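PDB 2AUW: DUF2442 domain-containing protein from Nitrosomonas europaea, which is of unknown function but may bind DNA, possibly through a helix-turn-helix-like group of C-terminal helices. Local coordinates for residues V79-K84 with S91-G96; E111-S116 with L136-W141; S121-R124 with I130-T133. All coordinates share one frame; numbering follows the deposited sequence. Where two conformers were deposited one is given.

Contact 1 of 3, residues V79-K84 with S91-G96; sequences VYAWAK and SHEMFG
Ala81 points its methyl group at the beginning of helix 92-101, where Ser91, His92 and Glu93 close round it from different directions. Glu93 comes nearest. Its side chain runs extended beyond CG and lays the carboxylate against the methyl, with CD 3.4 Å from Ala81 CB. CG lies beside the backbone N and anti to the carbonyl carbon (chi1 -68°), which turns the chain back toward helix 76-86. Ser91 meets the same residue through its methylene, Ser91 CB lying 3.8 Å from Ala81 CB, while its hydroxyl serves its own helix start: Ser91 OG accepts from Met94 N (3.1 Å, 163°), an N-cap bond, and is also hydrogen-bonded to Glu85. The His92 ring approaches obliquely, CE1 3.9 Å from Ala81 CB, and Glu93 CG covers one of its faces. The neighbouring ring atom, His92 ND1, lies at the edge of the Tyr80 ring, near its plane. No direct hydrogen bond spans the segments. Instead, one water accepts from Trp82 NE1 at 3.0 Å and donates to Glu93 OE1 at 2.7 Å, tying indole to carboxylate. Tyr80 and Lys84 direct their polar ends to Glu30. With axes 100° apart, the segments belong to two consecutive helices packed nearly at right angles, in which a capped helix start abuts a small alanine and joins the alpha-beta part of the chain to its C-terminal helices.

Contact 2 of 3, residues E111-S116 with L136-W141; sequences EALGIS and LACLGW
The methyl of Ala112 is a small bump set against the broad indole of Trp141. Ala112 CB stands over one face of the five-membered ring, 3.6 Å from its centroid and only 15° off the normal, a CH-pi contact. It is shifted toward the nitrogen side, with Trp141 NE1 3.5 Å from Ala112 CB. The indole reaches across because Trp141 CG is anti to the backbone N (chi1 179°), which carries the ring out from helix 132-144 beneath the end of helix 106-113. The second bump is one branch of Leu113. Its CD2 drops into the shallow hollow between Ala137 and Cys138, one turn earlier on the same helix: Leu113 CD2 is 3.8 Å from Ala137 CB and 3.7 Å from Cys138 SG, and rests 3.6 Å from the backbone N of Cys138. Phe95 and Trp98 of helix 92-101 touch both Leu113 and Cys138, continuing the apolar patch inward. No hydrogen bond crosses the contact. Beyond Leu113 the chain leaves the helix at Gly114, with positive phi, and Ser116 N-caps the next helix through Met119 N. This short turn between helices 106-113 and 117-124, backed by a later helix, is consistent with a helix-turn-helix domain.

Contact 3 of 3, residues S121-R124 with I130-T133; sequences SYYR and IPRT
Apolar contacts dominate, the larger part between Tyr123 and Ile130. Ile130 CG1 lies 3.7 Å from both Tyr123 CB and Tyr123 CD2, so that the branch bears on the root of the tyrosine and on one side of its ring, coming in obliquely. That branch stands beside the backbone N of Ile130, anti to its carbonyl carbon (chi1 -57°), a setting that brings it up to the aromatic side chain. Its terminal methyl goes further, Ile130 CD1 approaching the backbone oxygen Tyr123 O at 3.7 Å. The outer half of the ring meets Pro131 instead. The two side chains cross at about a right angle, and Pro131 CD is 3.6 Å from Tyr123 CE2. The same methylene lies 3.6 Å from Tyr123 OH, a van der Waals contact of the hydroxyl. No hydrogen bond joins the segments. Polar interactions involve neighbouring residues: Arg124, on the same helix, forms a salt bridge with Glu5 and a hydrogen bond to Asn4 O. Contact with the dimer partner comes through Ser121, which packs on Pro44 of the second subunit. Pro131 is the N-cap residue of helix 132-144, and the tyrosine of helix 117-124 is thus wedged against the start of the following helix. The helical bundle is consistent with a helix-turn-helix domain; helix 117-124 would then correspond to the second, recognition helix, a role that remains inferred.

Helix 92-101 brings the three contacts together. Contact 1 uses its start, and Phe95 one turn on reaches both others: its CE1 lies 3.7 Å from Cys138 SG and 3.9 Å from Leu113 CD1 of contact 2, while its CB lies 3.5 Å from Ile130 CD1 of contact 3. Contacts 2 and 3 share helix 132-144, have centres about 10 Å apart and touch through Ile115 CD1 and Tyr123 CE1 at 3.7 Å; contact 3 is nested in the loop that contact 2 closes. Contact 1 is centred about 18 Å from contact 2 and about 11 Å from contact 3. A formic acid molecule, probably from crystallisation, lies about 4 Å from the Glu93 side chain.

Contact 1 of 3, residues V79-K84 with S91-G96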
# COMPACT_ATOMS: atom_id res chain seq x y z
N VAL B 79 22.64 2.92 1.48
CA VAL B 79 23.40 3.14 2.73
C VAL B 79 22.85 2.31 3.87
O VAL B 79 23.59 1.67 4.62
CB VAL B 79 23.49 4.63 3.14
CG1 VAL B 79 24.14 4.73 4.53
CG2 VAL B 79 24.33 5.39 2.10
N TYR B 80 21.51 2.28 3.98
CA TYR B 80 20.86 1.43 4.98
C TYR B 80 21.26 -0.06 4.82
O TYR B 80 21.67 -0.73 5.79
CB TYR B 80 19.33 1.64 4.87
CG TYR B 80 18.53 1.03 5.97
CD1 TYR B 80 18.28 1.76 7.16
CD2 TYR B 80 17.99 -0.23 5.84
CE1 TYR B 80 17.52 1.22 8.18
CE2 TYR B 80 17.24 -0.80 6.87
CZ TYR B 80 17.01 -0.06 8.03
OH TYR B 80 16.25 -0.64 9.01
N ALA B 81 21.14 -0.57 3.59
CA ALA B 81 21.56 -1.96 3.28
C ALA B 81 23.01 -2.25 3.69
O ALA B 81 23.29 -3.32 4.28
CB ALA B 81 21.37 -2.25 1.80
N TRP B 82 23.92 -1.33 3.38
CA TRP B 82 25.36 -1.53 3.70
C TRP B 82 25.55 -1.56 5.20
O TRP B 82 26.37 -2.34 5.70
CB TRP B 82 26.23 -0.42 3.13
CG TRP B 82 26.08 -0.21 1.66
CD1 TRP B 82 25.56 -1.11 0.78
CD2 TRP B 82 26.42 0.95 0.91
NE1 TRP B 82 25.55 -0.58 -0.49
CE2 TRP B 82 26.07 0.68 -0.44
CE3 TRP B 82 26.99 2.19 1.23
CZ2 TRP B 82 26.26 1.62 -1.46
CZ3 TRP B 82 27.19 3.11 0.22
CH2 TRP B 82 26.81 2.81 -1.12
N ALA B 83 24.78 -0.73 5.91
CA ALA B 83 24.90 -0.67 7.36
C ALA B 83 24.49 -2.02 7.93
O ALA B 83 25.17 -2.57 8.83
CB ALA B 83 24.03 0.47 7.93
N LYS B 84 23.37 -2.56 7.43
CA LYS B 84 22.91 -3.89 7.89
C LYS B 84 23.94 -5.00 7.57
O LYS B 84 24.33 -5.81 8.45
CB LYS B 84 21.55 -4.24 7.29
CG LYS B 84 20.38 -3.39 7.83
CD LYS B 84 20.47 -3.26 9.36
CE LYS B 84 19.39 -2.35 9.93
NZ LYS B 84 18.22 -3.20 10.18
N SER B 91 20.18 -7.75 4.61
CA SER B 91 19.57 -6.52 4.15
C SER B 91 18.36 -6.80 3.27
O SER B 91 18.21 -7.89 2.69
CB SER B 91 20.56 -5.64 3.35
OG SER B 91 20.98 -6.39 2.20
N HIS B 92 17.50 -5.79 3.15
CA HIS B 92 16.41 -5.82 2.18
C HIS B 92 16.89 -5.96 0.72
O HIS B 92 16.17 -6.50 -0.12
CB HIS B 92 15.54 -4.56 2.33
CG HIS B 92 16.18 -3.33 1.78
ND1 HIS B 92 17.17 -2.65 2.45
CD2 HIS B 92 15.97 -2.65 0.62
CE1 HIS B 92 17.56 -1.61 1.72
NE2 HIS B 92 16.84 -1.59 0.61
N GLU B 93 18.10 -5.47 0.43
CA GLU B 93 18.71 -5.63 -0.91
C GLU B 93 19.11 -7.06 -1.21
O GLU B 93 18.87 -7.54 -2.31
CB GLU B 93 19.91 -4.70 -1.11
CG GLU B 93 19.50 -3.25 -1.18
CD GLU B 93 20.64 -2.31 -1.55
OE1 GLU B 93 21.79 -2.74 -1.68
OE2 GLU B 93 20.36 -1.13 -1.71
N MSE B 94 19.68 -7.76 -0.23
CA MSE B 94 19.98 -9.19 -0.39
C MSE B 94 18.70 -9.96 -0.70
O MSE B 94 18.65 -10.82 -1.60
CB MSE B 94 20.66 -9.73 0.89
CG MSE B 94 22.12 -9.33 1.01
SE MSE B 94 22.79 -9.65 2.79
CE MSE B 94 22.64 -11.60 2.84
N PHE B 95 17.63 -9.61 0.01
CA PHE B 95 16.32 -10.24 -0.15
C PHE B 95 15.71 -9.89 -1.52
O PHE B 95 15.22 -10.78 -2.24
CB PHE B 95 15.38 -9.79 0.99
CG PHE B 95 14.05 -10.51 1.00
CD1 PHE B 95 13.95 -11.81 1.53
CD2 PHE B 95 12.90 -9.90 0.49
CE1 PHE B 95 12.73 -12.51 1.56
CE2 PHE B 95 11.66 -10.58 0.51
CZ PHE B 95 11.58 -11.89 1.06
N GLY B 96 15.74 -8.61 -1.87
CA GLY B 96 15.28 -8.16 -3.20
C GLY B 96 16.07 -8.76 -4.36
O GLY B 96 15.48 -9.14 -5.38
O HOH W 1 23.91 -1.48 -2.82

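Contact 2 of 3, residues E111-S116 with L136-W141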
# COMPACT_ATOMS: atom_id res chain seq x y z
N GLU B 111 4.90 -18.04 -1.63
CA GLU B 111 4.74 -19.48 -1.84
C GLU B 111 6.05 -20.23 -1.65
O GLU B 111 6.08 -21.26 -0.98
CB GLU B 111 4.13 -19.76 -3.22
CG GLU B 111 2.65 -19.37 -3.26
CD GLU B 111 2.07 -19.19 -4.65
OE1 GLU B 111 2.82 -19.07 -5.65
OE2 GLU B 111 0.83 -19.15 -4.74
N ALA B 112 7.12 -19.69 -2.23
CA ALA B 112 8.45 -20.25 -2.11
C ALA B 112 8.84 -20.47 -0.66
O ALA B 112 9.26 -21.57 -0.32
CB ALA B 112 9.47 -19.35 -2.78
N LEU B 113 8.69 -19.44 0.18
CA LEU B 113 9.19 -19.47 1.56
C LEU B 113 8.19 -20.02 2.57
O LEU B 113 8.55 -20.35 3.71
CB LEU B 113 9.57 -18.05 2.02
CG LEU B 113 10.67 -17.33 1.22
CD1 LEU B 113 10.66 -15.79 1.45
CD2 LEU B 113 12.02 -17.98 1.52
N GLY B 114 6.93 -20.07 2.18
CA GLY B 114 5.86 -20.43 3.11
C GLY B 114 5.56 -19.36 4.14
O GLY B 114 5.35 -19.67 5.31
N ILE B 115 5.50 -18.10 3.70
CA ILE B 115 5.13 -16.95 4.54
C ILE B 115 4.09 -16.11 3.77
O ILE B 115 3.79 -16.42 2.61
CB ILE B 115 6.35 -16.05 4.94
CG1 ILE B 115 6.96 -15.33 3.72
CG2 ILE B 115 7.42 -16.86 5.70
CD1 ILE B 115 8.18 -14.42 4.05
N SER B 116 3.56 -15.07 4.39
CA SER B 116 2.51 -14.28 3.74
C SER B 116 3.09 -13.31 2.72
O SER B 116 4.28 -12.95 2.82
CB SER B 116 1.71 -13.53 4.78
OG SER B 116 2.41 -12.40 5.28
N LEU B 136 18.18 -17.93 5.41
CA LEU B 136 18.55 -19.32 5.20
C LEU B 136 17.49 -20.04 4.33
O LEU B 136 17.84 -20.81 3.43
CB LEU B 136 18.74 -20.02 6.55
CG LEU B 136 19.96 -19.60 7.40
CD1 LEU B 136 19.88 -20.29 8.75
CD2 LEU B 136 21.27 -19.98 6.71
N ALA B 137 16.21 -19.76 4.59
CA ALA B 137 15.12 -20.31 3.77
C ALA B 137 15.21 -19.87 2.32
O ALA B 137 15.00 -20.72 1.44
CB ALA B 137 13.73 -19.95 4.34
N CYS B 138 15.54 -18.60 2.06
CA CYS B 138 15.76 -18.12 0.68
C CYS B 138 16.82 -18.96 -0.02
O CYS B 138 16.58 -19.46 -1.13
CB CYS B 138 16.11 -16.62 0.60
SG CYS B 138 14.83 -15.51 1.27
N LEU B 139 17.95 -19.16 0.66
CA LEU B 139 19.08 -19.92 0.11
C LEU B 139 18.75 -21.41 -0.06
O LEU B 139 19.14 -22.02 -1.05
CB LEU B 139 20.35 -19.71 0.95
CG LEU B 139 20.91 -18.28 0.98
CD1 LEU B 139 22.14 -18.17 1.87
CD2 LEU B 139 21.19 -17.77 -0.42
N GLY B 140 18.01 -21.98 0.89
CA GLY B 140 17.57 -23.36 0.78
C GLY B 140 16.61 -23.60 -0.36
O GLY B 140 16.71 -24.61 -1.07
N TRP B 141 15.68 -22.66 -0.55
CA TRP B 141 14.77 -22.75 -1.68
C TRP B 141 15.55 -22.68 -2.99
O TRP B 141 15.28 -23.43 -3.92
CB TRP B 141 13.71 -21.65 -1.62
CG TRP B 141 12.76 -21.70 -2.78
CD1 TRP B 141 11.58 -22.39 -2.85
CD2 TRP B 141 12.89 -20.99 -4.02
NE1 TRP B 141 10.99 -22.19 -4.09
CE2 TRP B 141 11.77 -21.33 -4.82
CE3 TRP B 141 13.87 -20.12 -4.54
CZ2 TRP B 141 11.58 -20.80 -6.11
CZ3 TRP B 141 13.69 -19.61 -5.83
CH2 TRP B 141 12.54 -19.96 -6.60

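Contact 3 of 3, residues S121-R124 with I130-T133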
# COMPACT_ATOMS: atom_id res chain seq x y z
N SER B 121 6.57 -8.45 1.35
CA SER B 121 6.62 -7.00 1.15
C SER B 121 7.35 -6.26 2.30
O SER B 121 8.18 -5.41 2.06
CB SER B 121 5.21 -6.45 1.01
OG SER B 121 5.26 -5.05 0.81
N TYR B 122 7.04 -6.61 3.54
CA TYR B 122 7.70 -5.95 4.68
C TYR B 122 9.22 -6.09 4.65
O TYR B 122 9.94 -5.11 4.88
CB TYR B 122 7.12 -6.42 6.02
CG TYR B 122 5.97 -5.53 6.49
CD1 TYR B 122 6.04 -4.85 7.71
CD2 TYR B 122 4.83 -5.33 5.71
CE1 TYR B 122 5.02 -4.02 8.16
CE2 TYR B 122 3.76 -4.51 6.16
CZ TYR B 122 3.87 -3.86 7.38
OH TYR B 122 2.85 -3.04 7.85
N TYR B 123 9.67 -7.30 4.35
CA TYR B 123 11.10 -7.60 4.21
C TYR B 123 11.72 -6.87 3.02
O TYR B 123 12.80 -6.29 3.13
CB TYR B 123 11.33 -9.11 4.07
CG TYR B 123 10.95 -9.96 5.26
CD1 TYR B 123 10.44 -11.26 5.08
CD2 TYR B 123 11.11 -9.50 6.59
CE1 TYR B 123 10.10 -12.08 6.19
CE2 TYR B 123 10.77 -10.31 7.68
CZ TYR B 123 10.26 -11.59 7.48
OH TYR B 123 9.91 -12.38 8.57
N ARG B 124 11.02 -6.91 1.89
CA ARG B 124 11.48 -6.30 0.65
C ARG B 124 11.69 -4.78 0.81
O ARG B 124 12.59 -4.21 0.21
CB ARG B 124 10.41 -6.54 -0.44
CG ARG B 124 10.85 -6.31 -1.86
CD ARG B 124 9.66 -6.41 -2.82
NE ARG B 124 8.90 -5.16 -2.96
CZ ARG B 124 9.22 -4.15 -3.78
NH1 ARG B 124 8.45 -3.07 -3.84
NH2 ARG B 124 10.30 -4.20 -4.56
N ILE B 130 14.90 -8.58 8.61
CA ILE B 130 14.81 -9.93 8.07
C ILE B 130 15.54 -10.93 8.98
O ILE B 130 16.78 -10.82 9.16
CB ILE B 130 15.37 -9.96 6.64
CG1 ILE B 130 14.62 -8.95 5.75
CG2 ILE B 130 15.28 -11.39 6.07
CD1 ILE B 130 15.22 -8.77 4.35
N PRO B 131 14.80 -11.88 9.58
CA PRO B 131 15.49 -12.82 10.46
C PRO B 131 16.46 -13.75 9.68
O PRO B 131 16.25 -14.04 8.49
CB PRO B 131 14.37 -13.62 11.11
CG PRO B 131 13.05 -12.96 10.72
CD PRO B 131 13.34 -12.14 9.50
N ARG B 132 17.52 -14.18 10.37
CA ARG B 132 18.45 -15.19 9.85
C ARG B 132 17.69 -16.40 9.26
O ARG B 132 18.00 -16.85 8.17
CB ARG B 132 19.43 -15.59 10.97
CG ARG B 132 20.19 -16.91 10.76
CD ARG B 132 21.08 -17.25 11.97
NE ARG B 132 21.87 -18.43 11.65
CZ ARG B 132 23.13 -18.40 11.23
NH1 ARG B 132 23.78 -17.25 11.09
NH2 ARG B 132 23.74 -19.55 10.94
N THR B 133 16.68 -16.90 9.97
CA THR B 133 15.89 -18.06 9.52
C THR B 133 15.29 -17.86 8.09
O THR B 133 15.29 -18.77 7.26
CB THR B 133 14.75 -18.37 10.51
OG1 THR B 133 15.23 -18.26 11.87
CG2 THR B 133 14.22 -19.74 10.27